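PDB 5N40: putative invasin from Yersinia pseudotuberculosis IP 31758, which probably serves as a cell-surface adhesin, presenting a C-type lectin-like domain at the tip of immunoglobulin-like domains for attachment to host cells. Local coordinates for residues V141-E146 and A202-G207; A104-T109 and A129-T134; V288-L293 and V325-G330; N232-L237 and A303-M308; T80-V85 and P96-V101. The protein carries 1 engineered substitution. One frame throughout, in Å; residues are numbered along the deposited sequence. Where two conformers were deposited one is given.

Along the chain the contacts fall into three groups, one for each domain family. Contact 5 comes first, a hairpin in the invasin-type domain; contacts 2 and 1 follow in the bacterial immunoglobulin-like domain, and contacts 4 and 3 lie in the C-terminal adhesion domain. Contacts 1 and 2 have centres 12 Å apart and touch where Ala204 meets Val106, each belonging to one of two facing sheets. Contacts 3 and 4, centres 13 Å apart, alternate in sequence and meet through Leu290, Leu237 and Trp305. Between contacts 5 and 3 the centres are 73 Å apart, which fits an elongated rod of domains carrying a lectin-like end.

Contact 1: V141-E146 and A202-G207; sequences VKMTFE and AAAESG. Engineered in segment 202-207: Ala203 (natural residue Lys).
An antiparallel strand pair in one sheet of the immunoglobulin-like domain joins Met143, Thr144 and Phe145 to Ala204, Ala203 and Ala202, the axes of strands 142-146 and 202-204 approaching to 4.7 Å. Thr144 and Ala203 form the hydrogen-bonded pair, with Thr144 N to Ala203 O and Ala203 N to Thr144 O both 3.0 Å. Ala203 is an engineered residue, and its CB lies 3.8 Å from Thr144 OG1. On the opposite face, Ala204 pairs across from Met143, and Ala202 from Phe145: Val141 CG1 stands 3.6 Å from Ala204 CB, and Phe145 CE1 3.9 Å from Ala202 CB. This face turns toward Val127 and Leu108 of the other sheet.

Beyond the strand end, Glu205 begins to turn away, yet its carboxylate folds back. With CG between the backbone N and the carbonyl carbon (chi1 49°) and an extended chain beyond, OE2 accepts Lys142 N at 3.2 Å. The N-H points almost straight at OE2 (175°), though it arrives from above the carboxylate plane. Glu205 OE1 is hydrogen-bonded instead to Thr78, just before strand 79-87 of the invasin-type domain. Water 1 donates to both Lys142 O and Ala203 O. The chemistry implies a double role for the glutamate at the end of this strand pairing: one oxygen takes the N-H of Lys142 just beyond the paired residues, while the other links the two domains.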
# COMPACT_ATOMS: atom_id res chain seq x y z
N VAL A 141 -6.09 -16.58 -4.75
CA VAL A 141 -6.62 -15.49 -5.57
C VAL A 141 -5.51 -14.48 -5.83
O VAL A 141 -4.95 -13.90 -4.89
CB VAL A 141 -7.82 -14.82 -4.88
CG1 VAL A 141 -8.25 -13.57 -5.64
CG2 VAL A 141 -9.00 -15.81 -4.75
N LYS A 142 -5.21 -14.25 -7.10
CA LYS A 142 -4.18 -13.30 -7.48
C LYS A 142 -4.61 -11.87 -7.18
O LYS A 142 -5.74 -11.47 -7.48
CB LYS A 142 -3.85 -13.45 -8.97
CG LYS A 142 -3.16 -14.76 -9.32
CD LYS A 142 -2.82 -14.79 -10.81
CE LYS A 142 -2.05 -16.04 -11.20
NZ LYS A 142 -1.76 -16.09 -12.66
N MET A 143 -3.70 -11.09 -6.61
CA MET A 143 -3.99 -9.75 -6.11
C MET A 143 -2.98 -8.75 -6.65
O MET A 143 -1.80 -9.06 -6.81
CB MET A 143 -3.96 -9.73 -4.58
CG MET A 143 -4.86 -8.68 -3.94
SD MET A 143 -6.62 -9.01 -4.15
CE MET A 143 -6.78 -10.60 -3.34
N THR A 144 -3.46 -7.53 -6.93
CA THR A 144 -2.60 -6.40 -7.24
C THR A 144 -3.03 -5.20 -6.41
O THR A 144 -4.12 -5.19 -5.83
CB THR A 144 -2.63 -6.02 -8.73
OG1 THR A 144 -3.93 -5.55 -9.07
CG2 THR A 144 -2.25 -7.20 -9.61
N PHE A 145 -2.18 -4.18 -6.36
CA PHE A 145 -2.46 -2.95 -5.64
C PHE A 145 -2.25 -1.75 -6.55
O PHE A 145 -1.32 -1.73 -7.37
CB PHE A 145 -1.59 -2.80 -4.39
CG PHE A 145 -1.84 -3.84 -3.35
CD1 PHE A 145 -2.88 -3.70 -2.45
CD2 PHE A 145 -1.05 -4.98 -3.29
CE1 PHE A 145 -3.13 -4.66 -1.50
CE2 PHE A 145 -1.29 -5.94 -2.33
CZ PHE A 145 -2.34 -5.78 -1.44
N GLU A 146 -3.08 -0.73 -6.36
CA GLU A 146 -3.03 0.48 -7.16
C GLU A 146 -3.31 1.70 -6.29
O GLU A 146 -4.30 1.71 -5.55
CB GLU A 146 -4.04 0.42 -8.31
CG GLU A 146 -3.91 1.56 -9.30
CD GLU A 146 -4.84 1.40 -10.49
OE1 GLU A 146 -5.81 0.62 -10.41
OE2 GLU A 146 -4.60 2.08 -11.51
N ALA A 202 -7.00 -2.64 -3.62
CA ALA A 202 -6.71 -4.05 -3.85
C ALA A 202 -7.66 -4.58 -4.92
O ALA A 202 -8.87 -4.39 -4.81
CB ALA A 202 -6.87 -4.84 -2.55
N ALA A 203 -7.10 -5.21 -5.95
CA ALA A 203 -7.88 -5.80 -7.03
C ALA A 203 -7.56 -7.28 -7.17
O ALA A 203 -6.40 -7.66 -7.36
CB ALA A 203 -7.61 -5.09 -8.35
N ALA A 204 -8.59 -8.12 -7.10
CA ALA A 204 -8.43 -9.53 -7.39
C ALA A 204 -8.46 -9.74 -8.90
O ALA A 204 -8.91 -8.87 -9.66
CB ALA A 204 -9.54 -10.35 -6.72
N GLU A 205 -7.96 -10.90 -9.34
CA GLU A 205 -7.93 -11.17 -10.77
C GLU A 205 -9.32 -11.19 -11.39
O GLU A 205 -9.45 -11.01 -12.61
CB GLU A 205 -7.20 -12.50 -11.04
CG GLU A 205 -7.65 -13.67 -10.19
CD GLU A 205 -6.87 -14.94 -10.47
OE1 GLU A 205 -6.44 -15.14 -11.63
OE2 GLU A 205 -6.67 -15.73 -9.51
N SER A 206 -10.36 -11.34 -10.58
CA SER A 206 -11.73 -11.30 -11.09
C SER A 206 -12.19 -9.89 -11.43
O SER A 206 -13.23 -9.73 -12.07
CB SER A 206 -12.68 -11.86 -10.05
OG SER A 206 -12.57 -11.10 -8.86
N GLY A 207 -11.45 -8.87 -10.99
CA GLY A 207 -11.88 -7.49 -11.12
C GLY A 207 -12.62 -6.96 -9.92
O GLY A 207 -12.96 -5.77 -9.88
O HOH W 1 -5.33 -9.18 -9.67
O HOH W 2 -5.24 -7.19 -10.46

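Contact 2: A104-T109 and A129-T134; sequences APVDLT and AKYKST
Strands 106-109 and 129-131 run antiparallel, their axes 4.5 Å apart at an angle of 154°, with Asp107 and Lys130 as the hydrogen-bonded pair and Leu108 and Ala129 as a non-hydrogen-bonded pair. Asp107 N reaches Lys130 O at 2.8 Å, and Lys132 N continues the ladder to Pro105 O, arriving from above that carbonyl plane. The side chain of Asp107 then reaches past the last paired residue to the turn. Its CG is anti to the carbonyl carbon (chi1 -60°), and OD2 accepts Ser133 N at 2.8 Å, on the syn side but tilted 32° out of the carboxylate plane, the N-H nearly straight at 174°. Water 3 donates to the same OD2 and to Thr134 O, which gives the oxygen a second donor. Lys132 crosses Asp107 at about a right angle: its CG lies 3.6 Å from Asp107 OD1, but its amine forms a salt bridge with Asp208.

On the buried face Leu108 CD2 rests 3.7 Å from Ala129 CB. At the start of segment 104-109, Ala104 CB approaches the edge of the Tyr131 ring at CE1, 3.7 Å away, while Val106 CG1 comes obliquely to CD1. Tyr131 opens a type II turn to Thr134, and its O accepts from both N and OG1 of Thr134. Such pairing of an outermost strand with its neighbour, ended by a side-chain-supported beta turn, belongs to the sandwich of the immunoglobulin-like domain.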
# COMPACT_ATOMS: atom_id res chain seq x y z
N ALA A 104 -12.49 -16.56 -9.80
CA ALA A 104 -13.66 -16.73 -8.97
C ALA A 104 -14.16 -15.36 -8.51
O ALA A 104 -13.37 -14.56 -7.98
CB ALA A 104 -13.33 -17.59 -7.75
N PRO A 105 -15.43 -15.04 -8.72
CA PRO A 105 -15.97 -13.81 -8.12
C PRO A 105 -15.78 -13.84 -6.62
O PRO A 105 -16.11 -14.83 -5.95
CB PRO A 105 -17.45 -13.84 -8.52
CG PRO A 105 -17.47 -14.63 -9.80
CD PRO A 105 -16.41 -15.69 -9.63
N VAL A 106 -15.25 -12.74 -6.07
CA VAL A 106 -14.99 -12.64 -4.64
C VAL A 106 -15.42 -11.28 -4.11
O VAL A 106 -15.56 -10.30 -4.85
CB VAL A 106 -13.50 -12.87 -4.30
CG1 VAL A 106 -13.12 -14.32 -4.54
CG2 VAL A 106 -12.61 -11.92 -5.10
N ASP A 107 -15.63 -11.23 -2.80
CA ASP A 107 -15.74 -9.99 -2.04
C ASP A 107 -14.45 -9.81 -1.26
O ASP A 107 -13.97 -10.76 -0.62
CB ASP A 107 -16.92 -9.99 -1.07
CG ASP A 107 -18.26 -10.18 -1.74
OD1 ASP A 107 -18.52 -9.53 -2.78
OD2 ASP A 107 -19.06 -10.98 -1.21
N LEU A 108 -13.88 -8.62 -1.31
CA LEU A 108 -12.65 -8.31 -0.61
C LEU A 108 -12.92 -7.46 0.62
O LEU A 108 -13.69 -6.50 0.56
CB LEU A 108 -11.67 -7.57 -1.52
CG LEU A 108 -11.22 -8.27 -2.80
CD1 LEU A 108 -10.12 -7.46 -3.48
CD2 LEU A 108 -10.75 -9.67 -2.54
N THR A 109 -12.28 -7.82 1.72
CA THR A 109 -12.18 -6.97 2.90
C THR A 109 -10.72 -6.57 3.06
O THR A 109 -9.82 -7.39 2.87
CB THR A 109 -12.66 -7.71 4.15
OG1 THR A 109 -14.00 -8.18 3.94
CG2 THR A 109 -12.65 -6.77 5.35
N ALA A 129 -10.23 -12.44 1.05
CA ALA A 129 -11.09 -12.75 -0.09
C ALA A 129 -12.02 -13.89 0.29
O ALA A 129 -11.58 -14.91 0.83
CB ALA A 129 -10.27 -13.12 -1.32
N LYS A 130 -13.31 -13.70 0.02
CA LYS A 130 -14.31 -14.74 0.18
C LYS A 130 -15.09 -14.85 -1.12
O LYS A 130 -15.32 -13.85 -1.81
CB LYS A 130 -15.24 -14.44 1.34
CG LYS A 130 -14.51 -14.36 2.68
CD LYS A 130 -15.39 -13.85 3.79
CE LYS A 130 -14.63 -13.80 5.11
NZ LYS A 130 -15.49 -13.22 6.17
N TYR A 131 -15.53 -16.06 -1.43
CA TYR A 131 -16.35 -16.24 -2.62
C TYR A 131 -17.60 -15.39 -2.51
O TYR A 131 -18.23 -15.31 -1.45
CB TYR A 131 -16.71 -17.71 -2.82
CG TYR A 131 -15.50 -18.58 -3.08
CD1 TYR A 131 -14.66 -18.33 -4.15
CD2 TYR A 131 -15.19 -19.63 -2.24
CE1 TYR A 131 -13.54 -19.10 -4.38
CE2 TYR A 131 -14.08 -20.42 -2.47
CZ TYR A 131 -13.26 -20.15 -3.55
OH TYR A 131 -12.16 -20.93 -3.77
N LYS A 132 -17.94 -14.73 -3.61
CA LYS A 132 -18.88 -13.62 -3.58
C LYS A 132 -20.19 -14.01 -2.90
O LYS A 132 -20.82 -15.02 -3.24
CB LYS A 132 -19.14 -13.13 -5.00
CG LYS A 132 -20.04 -11.91 -5.06
CD LYS A 132 -19.97 -11.24 -6.42
CE LYS A 132 -18.66 -10.49 -6.63
NZ LYS A 132 -18.61 -9.85 -8.00
N SER A 133 -20.59 -13.18 -1.93
CA SER A 133 -21.84 -13.30 -1.17
C SER A 133 -21.83 -14.47 -0.20
O SER A 133 -22.89 -14.85 0.30
CB SER A 133 -23.06 -13.39 -2.09
OG SER A 133 -23.25 -14.70 -2.60
N THR A 134 -20.66 -15.05 0.09
CA THR A 134 -20.55 -16.13 1.05
C THR A 134 -19.51 -15.79 2.09
O THR A 134 -18.80 -14.78 1.99
CB THR A 134 -20.16 -17.47 0.39
OG1 THR A 134 -18.75 -17.50 0.16
CG2 THR A 134 -20.93 -17.69 -0.93
O HOH W 3 -18.78 -12.17 1.25

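Contact 3: V288-L293 and V325-G330; sequences VSLYNL and VYMNTG
In Tyr291, chi1 of 168° sets CG anti to the backbone N, and the ring beyond it lies against segment 325-330, while Met327, bent at chi2 and chi3, sends CE back to the helix. The contact lies in the C-type lectin-like adhesion domain, where helix 284-293 packs on the end of strand 321-325 and the loop leading to strand 332-333. Leu290 and Met327 cross at about a right angle, with Leu290 CD2 4.0 Å from Met327 CE; that methyl also lies 4.2 Å from Tyr291 CB. Leu287 and Ile299 also touch Met327. Val288 CG2 meets Val325 CG1 at 4.2 Å.

The Tyr291 ring lies against the backbone of the loop. Met327 O is at its edge, 3.5 Å from CD1, whereas Thr329 and Gly330 pass over one face. Gly330 has no CB, so its CA can come close to the ring; a CB there would collide with Tyr291 CD2. The loop is tied to itself at Tyr326 O, which accepts from the N of both Gly330 and Thr329. Tyr291 OH is hydrogen-bonded to Leu296 N, holding the far end of the ring. Gly330 CA makes a CH-pi contact 3.8 Å from the Tyr291 ring centroid, 17° off the normal.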
# COMPACT_ATOMS: atom_id res chain seq x y z
N VAL A 288 20.88 27.40 22.26
CA VAL A 288 22.08 26.74 21.75
C VAL A 288 22.21 25.35 22.36
O VAL A 288 22.64 24.41 21.68
CB VAL A 288 23.33 27.60 22.02
CG1 VAL A 288 24.59 26.83 21.67
CG2 VAL A 288 23.27 28.90 21.22
N SER A 289 21.86 25.20 23.64
CA SER A 289 21.91 23.89 24.27
C SER A 289 20.93 22.92 23.61
O SER A 289 21.21 21.72 23.51
CB SER A 289 21.63 24.00 25.77
OG SER A 289 20.24 24.13 26.01
N LEU A 290 19.77 23.41 23.17
CA LEU A 290 18.85 22.56 22.42
C LEU A 290 19.45 22.18 21.07
O LEU A 290 19.39 21.01 20.66
CB LEU A 290 17.51 23.27 22.24
CG LEU A 290 16.42 22.50 21.48
CD1 LEU A 290 16.06 21.22 22.21
CD2 LEU A 290 15.19 23.36 21.27
N TYR A 291 20.06 23.14 20.36
CA TYR A 291 20.77 22.83 19.13
C TYR A 291 21.79 21.71 19.35
O TYR A 291 21.89 20.78 18.55
CB TYR A 291 21.47 24.06 18.57
CG TYR A 291 22.43 23.65 17.47
CD1 TYR A 291 21.96 23.32 16.20
CD2 TYR A 291 23.79 23.51 17.72
CE1 TYR A 291 22.82 22.90 15.20
CE2 TYR A 291 24.66 23.09 16.73
CZ TYR A 291 24.16 22.78 15.48
OH TYR A 291 25.02 22.35 14.49
N ASN A 292 22.57 21.81 20.43
CA ASN A 292 23.62 20.82 20.68
C ASN A 292 23.05 19.42 20.88
O ASN A 292 23.74 18.43 20.62
CB ASN A 292 24.44 21.23 21.91
CG ASN A 292 25.35 22.41 21.63
OD1 ASN A 292 25.77 22.63 20.50
ND2 ASN A 292 25.67 23.16 22.68
N LEU A 293 21.80 19.32 21.34
CA LEU A 293 21.16 18.02 21.46
C LEU A 293 20.79 17.46 20.09
O LEU A 293 20.88 16.25 19.86
CB LEU A 293 19.92 18.15 22.35
CG LEU A 293 19.61 17.04 23.35
CD1 LEU A 293 20.77 16.84 24.31
CD2 LEU A 293 18.35 17.41 24.12
N VAL A 325 18.88 33.04 17.22
CA VAL A 325 19.69 31.83 17.05
C VAL A 325 19.26 31.11 15.78
O VAL A 325 18.07 30.90 15.54
CB VAL A 325 19.57 30.90 18.27
CG1 VAL A 325 20.50 29.71 18.11
CG2 VAL A 325 19.87 31.65 19.56
N TYR A 326 20.25 30.73 14.97
CA TYR A 326 20.07 29.83 13.83
C TYR A 326 20.01 28.40 14.37
O TYR A 326 21.04 27.83 14.75
CB TYR A 326 21.23 29.97 12.85
CG TYR A 326 21.40 31.33 12.22
CD1 TYR A 326 21.88 32.41 12.95
CD2 TYR A 326 21.11 31.54 10.87
CE1 TYR A 326 22.05 33.65 12.37
CE2 TYR A 326 21.28 32.78 10.28
CZ TYR A 326 21.75 33.83 11.03
OH TYR A 326 21.92 35.06 10.45
N MET A 327 18.82 27.82 14.41
CA MET A 327 18.69 26.49 14.99
C MET A 327 19.13 25.38 14.04
O MET A 327 19.10 24.20 14.43
CB MET A 327 17.25 26.27 15.47
CG MET A 327 16.87 27.17 16.63
SD MET A 327 17.94 26.96 18.07
CE MET A 327 17.49 25.33 18.63
N ASN A 328 19.56 25.72 12.83
CA ASN A 328 20.18 24.74 11.94
C ASN A 328 21.67 24.58 12.18
O ASN A 328 22.23 23.51 11.88
CB ASN A 328 19.94 25.14 10.48
CG ASN A 328 20.37 26.58 10.19
OD1 ASN A 328 20.00 27.51 10.91
ND2 ASN A 328 21.14 26.76 9.12
N THR A 329 22.33 25.60 12.74
CA THR A 329 23.78 25.57 12.94
C THR A 329 24.23 25.92 14.35
O THR A 329 25.40 25.68 14.66
CB THR A 329 24.48 26.53 11.97
OG1 THR A 329 23.95 27.85 12.14
CG2 THR A 329 24.30 26.08 10.53
N GLY A 330 23.38 26.49 15.20
CA GLY A 330 23.78 26.94 16.51
C GLY A 330 24.40 28.32 16.56
O GLY A 330 24.75 28.79 17.64

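Contact 4: N232-L237 and A303-M308; sequences NMAETL and AGWPTM
The indole of Trp305 touches three residues of segment 232-237 in three different ways: its N-H bonds to Ala234, one face receives Leu237, and Met233 approaches obliquely. This buried contact sits in the C-type lectin-like adhesion domain, where the entry to the short strand 236-239 packs against the loop leaving helix 298-301. Trp305 NE1 donates to Ala234 O at 3.0 Å, with an angle of 151° at the hydrogen and the oxygen tilted 20° out of the indole plane. A second bond runs between main chains, from Ala234 N to Ala303 O at 3.1 Å, in the plane of the acceptor carbonyl. Ala234 is thus gripped on both its N-H and its carbonyl: the first bond holds the indole, the second the backbone before Gly304.

Met233 crosses Trp305 at about a right angle. Its CG is anti to the backbone N (chi1 -179°) and lies 3.5 Å from Trp305 CD1, and its sulfur makes an oblique Met-aromatic contact with the five-membered ring. Farther out, Met233 CE reaches Gly304 O at 3.2 Å. Gly304 is the first residue beyond the helix to leave helical angles, with positive phi; a CB there would point toward segment 232-237 and sit tightly against Met233 CG. Outside the two segments, Phe244 and Ile299 also touch the tryptophan, and Trp267 touches Met233 and Pro306.

Leu237 and Trp305 meet tip to tip. Leu237 CD1 lies 3.7 Å from Ala303 CB, and the same methyl stands over the six-membered ring of Trp305, 3.9 Å from its centroid.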
# COMPACT_ATOMS: atom_id res chain seq x y z
N ASN A 232 3.89 14.61 12.34
CA ASN A 232 4.12 14.23 13.73
C ASN A 232 5.24 15.04 14.34
O ASN A 232 6.06 14.52 15.11
CB ASN A 232 4.44 12.73 13.86
CG ASN A 232 5.76 12.37 13.22
OD1 ASN A 232 6.09 12.85 12.14
ND2 ASN A 232 6.54 11.53 13.90
N MET A 233 5.30 16.33 14.03
CA MET A 233 6.35 17.19 14.56
C MET A 233 6.35 17.14 16.08
O MET A 233 5.29 17.06 16.72
CB MET A 233 6.14 18.63 14.08
CG MET A 233 7.19 19.62 14.54
SD MET A 233 6.79 21.31 14.04
CE MET A 233 6.79 21.08 12.26
N ALA A 234 7.54 17.19 16.68
CA ALA A 234 7.65 17.26 18.13
C ALA A 234 6.88 18.46 18.67
O ALA A 234 7.10 19.60 18.24
CB ALA A 234 9.11 17.35 18.56
N GLU A 235 5.99 18.21 19.63
CA GLU A 235 5.23 19.31 20.23
C GLU A 235 6.11 20.13 21.16
O GLU A 235 5.96 21.36 21.24
CB GLU A 235 4.03 18.77 21.00
CG GLU A 235 2.98 18.09 20.15
CD GLU A 235 2.20 19.05 19.26
OE1 GLU A 235 2.25 20.27 19.49
OE2 GLU A 235 1.52 18.57 18.33
N THR A 236 6.99 19.46 21.90
CA THR A 236 7.99 20.10 22.75
C THR A 236 9.29 19.32 22.63
O THR A 236 9.31 18.15 22.23
CB THR A 236 7.55 20.13 24.23
OG1 THR A 236 7.46 18.79 24.74
CG2 THR A 236 6.21 20.82 24.40
N LEU A 237 10.39 19.98 22.99
CA LEU A 237 11.68 19.33 23.16
C LEU A 237 12.27 19.80 24.49
O LEU A 237 12.01 20.92 24.94
CB LEU A 237 12.65 19.66 22.02
CG LEU A 237 12.23 19.26 20.60
CD1 LEU A 237 13.14 19.93 19.59
CD2 LEU A 237 12.27 17.74 20.43
N ALA A 303 13.33 16.37 14.76
CA ALA A 303 12.13 16.88 15.43
C ALA A 303 11.14 17.56 14.50
O ALA A 303 9.99 17.76 14.90
CB ALA A 303 12.52 17.86 16.55
N GLY A 304 11.56 17.92 13.29
CA GLY A 304 10.68 18.51 12.31
C GLY A 304 10.54 20.02 12.36
O GLY A 304 9.84 20.58 11.50
N TRP A 305 11.18 20.72 13.30
CA TRP A 305 10.94 22.16 13.40
C TRP A 305 11.55 22.89 12.21
O TRP A 305 12.61 22.49 11.72
CB TRP A 305 11.51 22.73 14.70
CG TRP A 305 10.87 22.20 15.93
CD1 TRP A 305 10.03 21.14 16.03
CD2 TRP A 305 11.02 22.72 17.26
NE1 TRP A 305 9.64 20.96 17.33
CE2 TRP A 305 10.24 21.91 18.11
CE3 TRP A 305 11.74 23.78 17.81
CZ2 TRP A 305 10.15 22.14 19.48
CZ3 TRP A 305 11.66 24.00 19.18
CH2 TRP A 305 10.87 23.18 19.99
N PRO A 306 10.91 23.95 11.71
CA PRO A 306 11.45 24.69 10.56
C PRO A 306 12.64 25.55 10.97
O PRO A 306 12.53 26.35 11.90
CB PRO A 306 10.27 25.56 10.10
CG PRO A 306 9.49 25.78 11.36
CD PRO A 306 9.63 24.52 12.16
N THR A 307 13.75 25.43 10.24
CA THR A 307 15.01 26.04 10.67
C THR A 307 15.58 27.04 9.67
O THR A 307 16.69 27.56 9.91
CB THR A 307 16.05 24.96 10.96
OG1 THR A 307 16.27 24.18 9.78
CG2 THR A 307 15.62 24.08 12.12
N MET A 308 14.89 27.34 8.57
CA MET A 308 15.45 28.31 7.62
C MET A 308 15.50 29.72 8.19
O MET A 308 16.31 30.53 7.75
CB MET A 308 14.64 28.31 6.32
CG MET A 308 14.89 27.09 5.44
SD MET A 308 13.94 27.15 3.90
CE MET A 308 14.66 25.79 3.00

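Contact 5: T80-V85 and P96-V101; sequences TASLSV and PATINV
Ala81, Leu83, Ile99 and Val101 form the tightly packed side of this hairpin, while Thr80, Ser82, Thr98 and Asn100 line the more open one. The strands belong to the hairpin 79-87 and 90-102 of the invasin-type domain and run antiparallel, 4.6 Å apart at closest axis approach. Main-chain bonds join Ala81 and Ile99 in both directions, Ala81 N to Ile99 O being 2.8 Å, and Leu83 N adds a third to Ala97 O.

On the inner face chi2 of Leu83 (166°) puts CD1 anti to CA, where it meets Ala97 CB at 3.8 Å and the tip of Ile99, CD1, at 3.9 Å, the two larger chains crossing obliquely. Ala81 CB lies 4.1 Å from Val101 CG2. Ala16 of strand 13-22 packs on both Leu83 and Ile99.

The other face is polar. Thr80 CG2 rests 3.8 Å from Thr98 CB, but Thr80 and Asn100 lie side by side, pointing the same way, with OG1 and OD1 3.9 Å apart. A water lies 2.8 Å from Asn100 OD1 and 3.2 Å from Thr80 OG1, bridging the two, whereas Asn100 ND2 is hydrogen-bonded to Asn20 on the neighbouring strand. The chemistry implies a two-faced ladder: methyl groups pack on the side facing Ala16 and Leu54, and on the other Thr80 and Asn100 share a water while Asn100 also binds the adjacent strand.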
# COMPACT_ATOMS: atom_id res chain seq x y z
N THR A 80 -5.74 -22.23 -18.22
CA THR A 80 -6.37 -23.11 -19.19
C THR A 80 -6.06 -24.55 -18.83
O THR A 80 -4.89 -24.95 -18.78
CB THR A 80 -5.89 -22.79 -20.61
OG1 THR A 80 -6.13 -21.40 -20.89
CG2 THR A 80 -6.63 -23.66 -21.63
N ALA A 81 -7.10 -25.34 -18.57
CA ALA A 81 -6.94 -26.76 -18.31
C ALA A 81 -6.81 -27.49 -19.64
O ALA A 81 -7.75 -27.49 -20.44
CB ALA A 81 -8.12 -27.32 -17.52
N SER A 82 -5.65 -28.09 -19.89
CA SER A 82 -5.46 -28.93 -21.06
C SER A 82 -5.72 -30.38 -20.66
O SER A 82 -5.15 -30.87 -19.68
CB SER A 82 -4.04 -28.78 -21.61
OG SER A 82 -3.83 -27.46 -22.08
N LEU A 83 -6.56 -31.05 -21.44
CA LEU A 83 -7.02 -32.40 -21.15
C LEU A 83 -6.35 -33.37 -22.11
O LEU A 83 -6.31 -33.12 -23.31
CB LEU A 83 -8.54 -32.49 -21.29
CG LEU A 83 -9.35 -31.51 -20.44
CD1 LEU A 83 -10.79 -31.46 -20.92
CD2 LEU A 83 -9.29 -31.92 -19.00
N SER A 84 -5.86 -34.49 -21.57
CA SER A 84 -5.29 -35.56 -22.39
C SER A 84 -5.96 -36.88 -22.03
O SER A 84 -6.62 -37.01 -21.00
CB SER A 84 -3.78 -35.68 -22.21
OG SER A 84 -3.46 -36.20 -20.94
N VAL A 85 -5.79 -37.86 -22.91
CA VAL A 85 -6.44 -39.16 -22.77
C VAL A 85 -5.44 -40.25 -23.11
O VAL A 85 -4.64 -40.11 -24.04
CB VAL A 85 -7.69 -39.25 -23.66
CG1 VAL A 85 -7.36 -38.87 -25.09
CG2 VAL A 85 -8.31 -40.63 -23.60
N PRO A 96 -6.47 -32.11 -28.04
CA PRO A 96 -6.80 -31.90 -26.62
C PRO A 96 -7.96 -30.93 -26.48
O PRO A 96 -7.99 -29.87 -27.12
CB PRO A 96 -5.51 -31.32 -26.03
CG PRO A 96 -4.58 -31.06 -27.19
CD PRO A 96 -5.36 -31.24 -28.46
N ALA A 97 -8.93 -31.30 -25.66
CA ALA A 97 -9.94 -30.35 -25.24
C ALA A 97 -9.34 -29.41 -24.21
O ALA A 97 -8.37 -29.74 -23.53
CB ALA A 97 -11.16 -31.07 -24.66
N THR A 98 -9.92 -28.22 -24.11
CA THR A 98 -9.50 -27.26 -23.10
C THR A 98 -10.71 -26.73 -22.36
O THR A 98 -11.84 -26.73 -22.87
CB THR A 98 -8.72 -26.09 -23.70
OG1 THR A 98 -9.58 -25.35 -24.58
CG2 THR A 98 -7.49 -26.58 -24.45
N ILE A 99 -10.46 -26.28 -21.13
CA ILE A 99 -11.45 -25.61 -20.30
C ILE A 99 -10.81 -24.36 -19.75
O ILE A 99 -9.72 -24.42 -19.16
CB ILE A 99 -11.94 -26.52 -19.15
CG1 ILE A 99 -12.53 -27.82 -19.71
CG2 ILE A 99 -12.98 -25.79 -18.30
CD1 ILE A 99 -12.75 -28.87 -18.68
N ASN A 100 -11.45 -23.21 -19.96
CA ASN A 100 -11.00 -21.98 -19.34
C ASN A 100 -11.40 -22.00 -17.87
O ASN A 100 -12.59 -22.11 -17.55
CB ASN A 100 -11.60 -20.76 -20.03
CG ASN A 100 -11.11 -20.61 -21.46
OD1 ASN A 100 -9.94 -20.84 -21.75
ND2 ASN A 100 -12.01 -20.23 -22.34
N VAL A 101 -10.42 -21.92 -16.99
CA VAL A 101 -10.65 -21.83 -15.56
C VAL A 101 -10.48 -20.36 -15.21
O VAL A 101 -9.35 -19.87 -15.07
CB VAL A 101 -9.71 -22.74 -14.76
CG1 VAL A 101 -10.13 -22.80 -13.31
CG2 VAL A 101 -9.68 -24.14 -15.38
O HOH W 4 -8.39 -19.33 -19.98